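Side-chain contacts in protein bvu-3222 (Bacteroides vulgatus ATCC 8482, PDB 3FYF), which is of unknown function but belongs to the DUF4251 family and probably works in the periplasm of its bacterium: residues N41-G46 with G117-N122; I136-G141 with G162-Y167; N70-N75 with Y121-N126. All blocks are in the same frame, centred on the assembly; numbering follows the deposited sequence.

Contact 1 (N41-G46 with G117-N122); sequences NALKNG and GNVYYN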
# COMPACT_ATOMS: atom_id res chain seq x y z
N ASN B 41 13.37 15.01 -10.43
CA ASN B 41 13.80 16.41 -10.32
C ASN B 41 13.54 17.03 -8.95
O ASN B 41 14.31 17.88 -8.50
CB ASN B 41 13.16 17.27 -11.41
CG ASN B 41 13.65 16.91 -12.80
OD1 ASN B 41 14.73 16.34 -12.97
ND2 ASN B 41 12.86 17.24 -13.81
N ALA B 42 12.46 16.60 -8.30
CA ALA B 42 12.17 17.04 -6.94
C ALA B 42 13.19 16.49 -5.95
O ALA B 42 13.59 17.18 -5.02
CB ALA B 42 10.78 16.63 -6.54
N LEU B 43 13.62 15.25 -6.18
CA LEU B 43 14.61 14.60 -5.31
C LEU B 43 16.00 15.19 -5.51
O LEU B 43 16.73 15.38 -4.55
CB LEU B 43 14.65 13.08 -5.55
CG LEU B 43 13.51 12.19 -5.05
CD1 LEU B 43 13.64 10.80 -5.67
CD2 LEU B 43 13.46 12.11 -3.54
N LYS B 44 16.35 15.45 -6.77
CA LYS B 44 17.62 16.06 -7.16
C LYS B 44 17.79 17.44 -6.56
O LYS B 44 18.84 17.77 -6.02
CB LYS B 44 17.74 16.14 -8.68
CG LYS B 44 18.11 14.83 -9.35
CD LYS B 44 18.27 14.99 -10.85
CE LYS B 44 18.74 13.69 -11.49
NZ LYS B 44 20.09 13.27 -11.01
N ASN B 45 16.73 18.24 -6.63
CA ASN B 45 16.75 19.61 -6.12
C ASN B 45 16.47 19.72 -4.61
O ASN B 45 16.51 20.82 -4.05
CB ASN B 45 15.81 20.51 -6.93
CG ASN B 45 16.18 20.56 -8.40
OD1 ASN B 45 15.31 20.63 -9.27
ND2 ASN B 45 17.48 20.53 -8.70
N GLY B 46 16.21 18.58 -3.97
CA GLY B 46 15.97 18.51 -2.53
C GLY B 46 14.73 19.26 -2.07
O GLY B 46 14.69 19.79 -0.96
N GLY B 117 15.43 2.05 -13.33
CA GLY B 117 15.09 3.41 -12.96
C GLY B 117 14.34 3.56 -11.65
O GLY B 117 13.72 4.60 -11.43
N ASN B 118 14.38 2.54 -10.79
CA ASN B 118 13.91 2.68 -9.41
C ASN B 118 14.96 3.44 -8.61
O ASN B 118 16.14 3.13 -8.69
CB ASN B 118 13.69 1.32 -8.74
CG ASN B 118 12.78 0.41 -9.53
OD1 ASN B 118 11.67 0.79 -9.91
ND2 ASN B 118 13.24 -0.81 -9.78
N VAL B 119 14.52 4.44 -7.85
CA VAL B 119 15.44 5.34 -7.15
C VAL B 119 15.46 5.09 -5.64
O VAL B 119 14.42 4.95 -5.01
CB VAL B 119 15.10 6.82 -7.44
CG1 VAL B 119 16.05 7.78 -6.70
CG2 VAL B 119 15.14 7.06 -8.92
N TYR B 120 16.66 5.02 -5.09
CA TYR B 120 16.87 4.76 -3.68
C TYR B 120 17.48 6.01 -3.05
O TYR B 120 18.66 6.30 -3.24
CB TYR B 120 17.73 3.50 -3.50
CG TYR B 120 17.06 2.27 -4.06
CD1 TYR B 120 16.30 1.42 -3.25
CD2 TYR B 120 17.13 1.96 -5.43
CE1 TYR B 120 15.66 0.30 -3.77
CE2 TYR B 120 16.48 0.85 -5.96
CZ TYR B 120 15.76 0.02 -5.13
OH TYR B 120 15.13 -1.08 -5.66
N TYR B 121 16.65 6.75 -2.33
CA TYR B 121 17.01 8.04 -1.74
C TYR B 121 17.04 7.92 -0.22
O TYR B 121 16.00 7.70 0.42
CB TYR B 121 15.99 9.09 -2.18
CG TYR B 121 16.35 10.53 -1.90
CD1 TYR B 121 16.00 11.14 -0.70
CD2 TYR B 121 17.01 11.30 -2.86
CE1 TYR B 121 16.32 12.47 -0.45
CE2 TYR B 121 17.33 12.63 -2.61
CZ TYR B 121 16.98 13.21 -1.41
OH TYR B 121 17.29 14.52 -1.15
N ASN B 122 18.24 8.05 0.35
CA ASN B 122 18.44 7.89 1.80
C ASN B 122 18.96 9.19 2.43
O ASN B 122 19.70 9.92 1.78
CB ASN B 122 19.44 6.75 2.09
CG ASN B 122 18.90 5.36 1.74
OD1 ASN B 122 19.63 4.38 1.78
ND2 ASN B 122 17.62 5.27 1.42
O HOH W 1 18.70 15.96 -2.76
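Leu43, in the final turn of helix 27-44, lays its CD2 methyl over one face of the Tyr121 ring. This is a CH-pi contact: Leu43 CD2 lies 3.7 Å from the centroid of the Tyr121 ring and 14° off the ring normal. The two side chains slide past each other in opposite directions, which also brings Leu43 CB to 4.0 Å from Tyr121 CD2. The other methyl makes the aliphatic packing, Leu43 CD1 meeting Val119 CG1 tip to tip at 4.0 Å. Val119 and Tyr121 project from the same side of strand 119-126, the inward side of an antiparallel sheet whose pairings close into a barrel-like ring, against the inside of which the helix end packs. With CG anti to the backbone N (chi1 -168°), Tyr121 extends its ring toward that end, where Gly46 leaves the helix in a Schellman motif; Phe48 meets the ring edge-to-face. The polar link is a single water at the ring edge, in its plane: it donates to Leu43 O at 2.7 Å and lies 2.6 Å from Tyr121 OH. A leucine in place of Tyr121 would probably deprive the bridging water of its hydroxyl partner and Leu43 of the flat face it rests on.

Contact 2 (I136-G141 with G162-Y167); sequences IVLTGG and GYLVPY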
# COMPACT_ATOMS: atom_id res chain seq x y z
N ILE B 136 13.76 6.16 1.21
CA ILE B 136 12.73 6.27 0.19
C ILE B 136 13.08 5.38 -0.99
O ILE B 136 14.20 5.39 -1.48
CB ILE B 136 12.54 7.74 -0.31
CG1 ILE B 136 12.12 8.67 0.84
CG2 ILE B 136 11.51 7.81 -1.46
CD1 ILE B 136 12.16 10.18 0.50
N VAL B 137 12.11 4.59 -1.44
CA VAL B 137 12.24 3.85 -2.69
C VAL B 137 11.16 4.41 -3.61
O VAL B 137 9.98 4.35 -3.27
CB VAL B 137 12.03 2.34 -2.48
CG1 VAL B 137 12.16 1.61 -3.81
CG2 VAL B 137 13.04 1.77 -1.44
N LEU B 138 11.58 4.97 -4.75
CA LEU B 138 10.66 5.46 -5.78
C LEU B 138 10.57 4.45 -6.93
O LEU B 138 11.59 4.08 -7.50
CB LEU B 138 11.12 6.83 -6.30
CG LEU B 138 10.56 7.45 -7.59
CD1 LEU B 138 9.11 7.87 -7.43
CD2 LEU B 138 11.40 8.65 -7.99
N THR B 139 9.36 4.02 -7.25
CA THR B 139 9.13 3.08 -8.34
C THR B 139 9.35 3.76 -9.70
O THR B 139 8.76 4.79 -9.98
CB THR B 139 7.70 2.47 -8.26
OG1 THR B 139 7.47 1.93 -6.96
CG2 THR B 139 7.51 1.38 -9.29
N GLY B 140 10.22 3.17 -10.53
CA GLY B 140 10.56 3.71 -11.84
C GLY B 140 9.39 3.83 -12.80
O GLY B 140 8.56 2.92 -12.89
N GLY B 141 9.32 4.96 -13.50
CA GLY B 141 8.21 5.26 -14.41
C GLY B 141 6.92 5.69 -13.72
O GLY B 141 5.89 5.77 -14.36
N GLY B 162 2.89 6.18 -0.68
CA GLY B 162 2.11 7.23 -1.32
C GLY B 162 2.76 7.79 -2.56
O GLY B 162 3.42 7.08 -3.30
N TYR B 163 2.56 9.09 -2.76
CA TYR B 163 2.95 9.78 -3.99
C TYR B 163 4.01 10.83 -3.71
O TYR B 163 3.85 11.66 -2.82
CB TYR B 163 1.71 10.41 -4.67
CG TYR B 163 0.65 9.39 -5.05
CD1 TYR B 163 0.71 8.72 -6.27
CD2 TYR B 163 -0.38 9.07 -4.17
CE1 TYR B 163 -0.25 7.76 -6.61
CE2 TYR B 163 -1.34 8.10 -4.49
CZ TYR B 163 -1.27 7.46 -5.72
OH TYR B 163 -2.22 6.52 -6.04
N LEU B 164 5.11 10.76 -4.46
CA LEU B 164 6.23 11.69 -4.32
C LEU B 164 6.09 12.86 -5.31
O LEU B 164 6.21 12.67 -6.52
CB LEU B 164 7.55 10.95 -4.55
CG LEU B 164 8.86 11.61 -4.12
CD1 LEU B 164 8.87 11.87 -2.62
CD2 LEU B 164 10.01 10.72 -4.51
N VAL B 165 5.84 14.06 -4.79
CA VAL B 165 5.59 15.25 -5.62
C VAL B 165 6.59 16.37 -5.33
O VAL B 165 7.19 16.38 -4.25
CB VAL B 165 4.12 15.79 -5.47
CG1 VAL B 165 3.11 14.83 -6.10
CG2 VAL B 165 3.77 16.09 -4.02
N PRO B 166 6.80 17.29 -6.31
CA PRO B 166 7.59 18.47 -5.98
C PRO B 166 6.91 19.31 -4.92
O PRO B 166 5.68 19.41 -4.91
CB PRO B 166 7.65 19.24 -7.30
CG PRO B 166 7.38 18.23 -8.35
CD PRO B 166 6.39 17.30 -7.73
N TYR B 167 7.71 19.86 -4.01
CA TYR B 167 7.21 20.78 -2.99
C TYR B 167 6.58 21.99 -3.67
O TYR B 167 7.17 22.58 -4.58
CB TYR B 167 8.34 21.20 -2.03
CG TYR B 167 7.94 22.32 -1.09
CD1 TYR B 167 7.23 22.06 0.07
CD2 TYR B 167 8.28 23.65 -1.38
CE1 TYR B 167 6.85 23.09 0.93
CE2 TYR B 167 7.91 24.69 -0.53
CZ TYR B 167 7.20 24.40 0.63
OH TYR B 167 6.83 25.41 1.48
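Leu138 and Leu164 meet through one methyl each, Leu138 CD1 lying 4.2 Å from Leu164 CD2, with the side chains crossing at about a right angle. The same Leu164 CD2 also faces Ile136 CG2, at a looser 4.5 Å, and is thus the atom shared by both pairs. In both leucines CG is anti to the backbone N (chi1 166° in Leu138 and -165° in Leu164), which extends each branch point from its own strand toward the other. The supporting backbones remain well separated, with 7.8 Å between Leu138 CA and Leu164 CA. Strands 132-138 and 158-166 are not partners in the sheet: strand 144-151 lies between them and pairs antiparallel with each, so the contact spans the inside of a curled, barrel-like sheet. Leu43 of helix 27-44 touches both leucines, and Phe48 touches Ile136 and Leu164, so the buried side is filled by other apolar groups. The alternate residues face the other way. Val137 and Tyr163 point away from this packing, Tyr163 being partly exposed; they meet the second subunit, where Val137 packs on Gly60 and the Tyr163 ring stacks with that of Phe64, both of that subunit.

Contact 3 (N70-N75 with Y121-N126); sequences NYVEVN and YNYGIN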
# COMPACT_ATOMS: atom_id res chain seq x y z
N ASN B 70 -0.24 13.09 7.28
CA ASN B 70 0.84 12.11 7.21
C ASN B 70 1.68 12.37 5.97
O ASN B 70 1.25 12.10 4.85
CB ASN B 70 0.32 10.67 7.19
CG ASN B 70 -0.51 10.32 8.42
OD1 ASN B 70 -0.01 9.74 9.38
ND2 ASN B 70 -1.80 10.67 8.39
N TYR B 71 2.86 12.93 6.19
CA TYR B 71 3.75 13.26 5.09
C TYR B 71 5.22 13.22 5.49
O TYR B 71 5.56 13.16 6.67
CB TYR B 71 3.39 14.63 4.47
CG TYR B 71 3.46 15.81 5.42
CD1 TYR B 71 4.65 16.52 5.59
CD2 TYR B 71 2.33 16.24 6.12
CE1 TYR B 71 4.73 17.61 6.44
CE2 TYR B 71 2.39 17.34 6.98
CZ TYR B 71 3.60 18.02 7.14
OH TYR B 71 3.68 19.09 7.99
N VAL B 72 6.08 13.24 4.48
CA VAL B 72 7.52 13.33 4.65
C VAL B 72 7.98 14.42 3.70
O VAL B 72 7.72 14.36 2.50
CB VAL B 72 8.20 11.96 4.37
CG1 VAL B 72 9.65 12.14 4.01
CG2 VAL B 72 8.08 11.03 5.58
N GLU B 73 8.64 15.45 4.23
CA GLU B 73 9.00 16.62 3.43
C GLU B 73 10.47 16.99 3.57
O GLU B 73 11.01 16.97 4.67
CB GLU B 73 8.12 17.80 3.83
CG GLU B 73 8.21 18.99 2.88
CD GLU B 73 7.66 20.26 3.48
OE1 GLU B 73 8.45 21.21 3.64
OE2 GLU B 73 6.44 20.31 3.78
N VAL B 74 11.13 17.31 2.46
CA VAL B 74 12.47 17.91 2.48
C VAL B 74 12.44 19.16 1.60
O VAL B 74 12.07 19.07 0.43
CB VAL B 74 13.57 16.93 2.02
CG1 VAL B 74 14.89 17.65 1.73
CG2 VAL B 74 13.80 15.85 3.06
N ASN B 75 12.81 20.30 2.17
CA ASN B 75 12.84 21.58 1.46
C ASN B 75 13.89 22.53 2.05
O ASN B 75 13.90 22.77 3.26
CB ASN B 75 11.45 22.24 1.48
CG ASN B 75 11.36 23.50 0.62
OD1 ASN B 75 11.07 24.58 1.13
ND2 ASN B 75 11.60 23.35 -0.68
N TYR B 121 16.65 6.75 -2.33
CA TYR B 121 17.01 8.04 -1.74
C TYR B 121 17.04 7.92 -0.22
O TYR B 121 16.00 7.70 0.42
CB TYR B 121 15.99 9.09 -2.18
CG TYR B 121 16.35 10.53 -1.90
CD1 TYR B 121 16.00 11.14 -0.70
CD2 TYR B 121 17.01 11.30 -2.86
CE1 TYR B 121 16.32 12.47 -0.45
CE2 TYR B 121 17.33 12.63 -2.61
CZ TYR B 121 16.98 13.21 -1.41
OH TYR B 121 17.29 14.52 -1.15
N ASN B 122 18.24 8.05 0.35
CA ASN B 122 18.44 7.89 1.80
C ASN B 122 18.96 9.19 2.43
O ASN B 122 19.70 9.92 1.78
CB ASN B 122 19.44 6.75 2.09
CG ASN B 122 18.90 5.36 1.74
OD1 ASN B 122 19.63 4.38 1.78
ND2 ASN B 122 17.62 5.27 1.42
N TYR B 123 18.56 9.45 3.67
CA TYR B 123 19.01 10.63 4.43
C TYR B 123 18.69 10.55 5.93
O TYR B 123 17.90 9.71 6.37
CB TYR B 123 18.46 11.94 3.84
CG TYR B 123 16.95 12.08 3.86
CD1 TYR B 123 16.17 11.54 2.84
CD2 TYR B 123 16.31 12.76 4.89
CE1 TYR B 123 14.79 11.67 2.84
CE2 TYR B 123 14.93 12.90 4.90
CZ TYR B 123 14.18 12.35 3.87
OH TYR B 123 12.81 12.47 3.87
N GLY B 124 19.31 11.44 6.69
CA GLY B 124 19.04 11.58 8.12
C GLY B 124 18.36 12.90 8.43
O GLY B 124 18.45 13.86 7.66
N ILE B 125 17.64 12.93 9.56
CA ILE B 125 16.99 14.13 10.06
C ILE B 125 17.47 14.36 11.49
O ILE B 125 17.36 13.47 12.33
CB ILE B 125 15.43 14.00 10.06
CG1 ILE B 125 14.88 13.79 8.65
CG2 ILE B 125 14.77 15.23 10.71
CD1 ILE B 125 14.70 15.06 7.85
N ASN B 126 18.00 15.55 11.76
CA ASN B 126 18.43 15.91 13.12
C ASN B 126 17.42 16.82 13.80
O ASN B 126 17.35 18.01 13.51
CB ASN B 126 19.83 16.53 13.11
CG ASN B 126 20.94 15.49 13.21
OD1 ASN B 126 21.92 15.70 13.92
ND2 ASN B 126 20.78 14.36 12.51
O HOH W 2 11.87 14.65 5.67
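Between Val72 and Val74 of strand 71-75 and Tyr123 of strand 119-126 the backbones stay far apart, the nearest pair of CA atoms being Val74 CA and Ile125 CA at 9.6 Å, so side chains have to span the gap. Tyr123 does most of this, with its hydroxyl end running between the two valines. On one of them, Val72 CG1 comes to 3.2 Å from Tyr123 OH, a close approach of a methyl to an oxygen. On the other, Val74 CG2 lies 3.6 Å from Tyr123 CZ and approaches the ring obliquely. Both valines slide past the tyrosine in the opposite direction to its own reach. The CG of Tyr123 sits between the backbone N and the carbonyl carbon (chi1 63°), and from there the ring projects across to strand 71-75.

Val72 and Val74 alternate with Glu73, whose side chain points away and touches Ile80 and Tyr167. This two-residue repeat of an extended strand gives one inward face. Strand 71-75 pairs antiparallel with strands 48-52 and 78-83; in sheet order strands 78-83 and 100-113 lie between it and strand 119-126, so the contact reaches across the barrel-like interior.

The hydroxyl also has a polar partner: a water that donates to Glu73 O at 2.7 Å and lies 3.0 Å from Tyr123 OH, so an ordered solvent molecule joins the two strands. Within strand 119-126 the tyrosine ring is flanked in two ways. Ile125 CD1 lies in the ring plane, 3.7 Å from Tyr123 CE2. Toward the other neighbour, Tyr123 CE1 comes to the edge of the Tyr121 ring, in its plane and 3.7 Å from Tyr121 CE1. Val134 and Ile136 of strand 132-138 and Val106 of strand 100-113 also touch Tyr123.

Overall arrangement
From the N terminus, helix 27-44 ends in the first segment of contact 1, and the chain runs through 70 residues, strands but no helix, before returning to it at strand 119-126. Contact 3 opens within that span, at strand 71-75, and the two end on the same stretch of strand 119-126, sharing Tyr121 and Asn122. Contact 2 follows in series, neither nesting in nor crossing them, and closes a shorter loop, with 20 residues between 136-141 and 162-167. Strands 119-126 and 132-138 are sheet neighbours, and a probable hydrogen bond of 2.8 Å between Tyr121 O and Ile136 N couples contact 2 to both others. Together the three tie the helix end and separated strands into one interior.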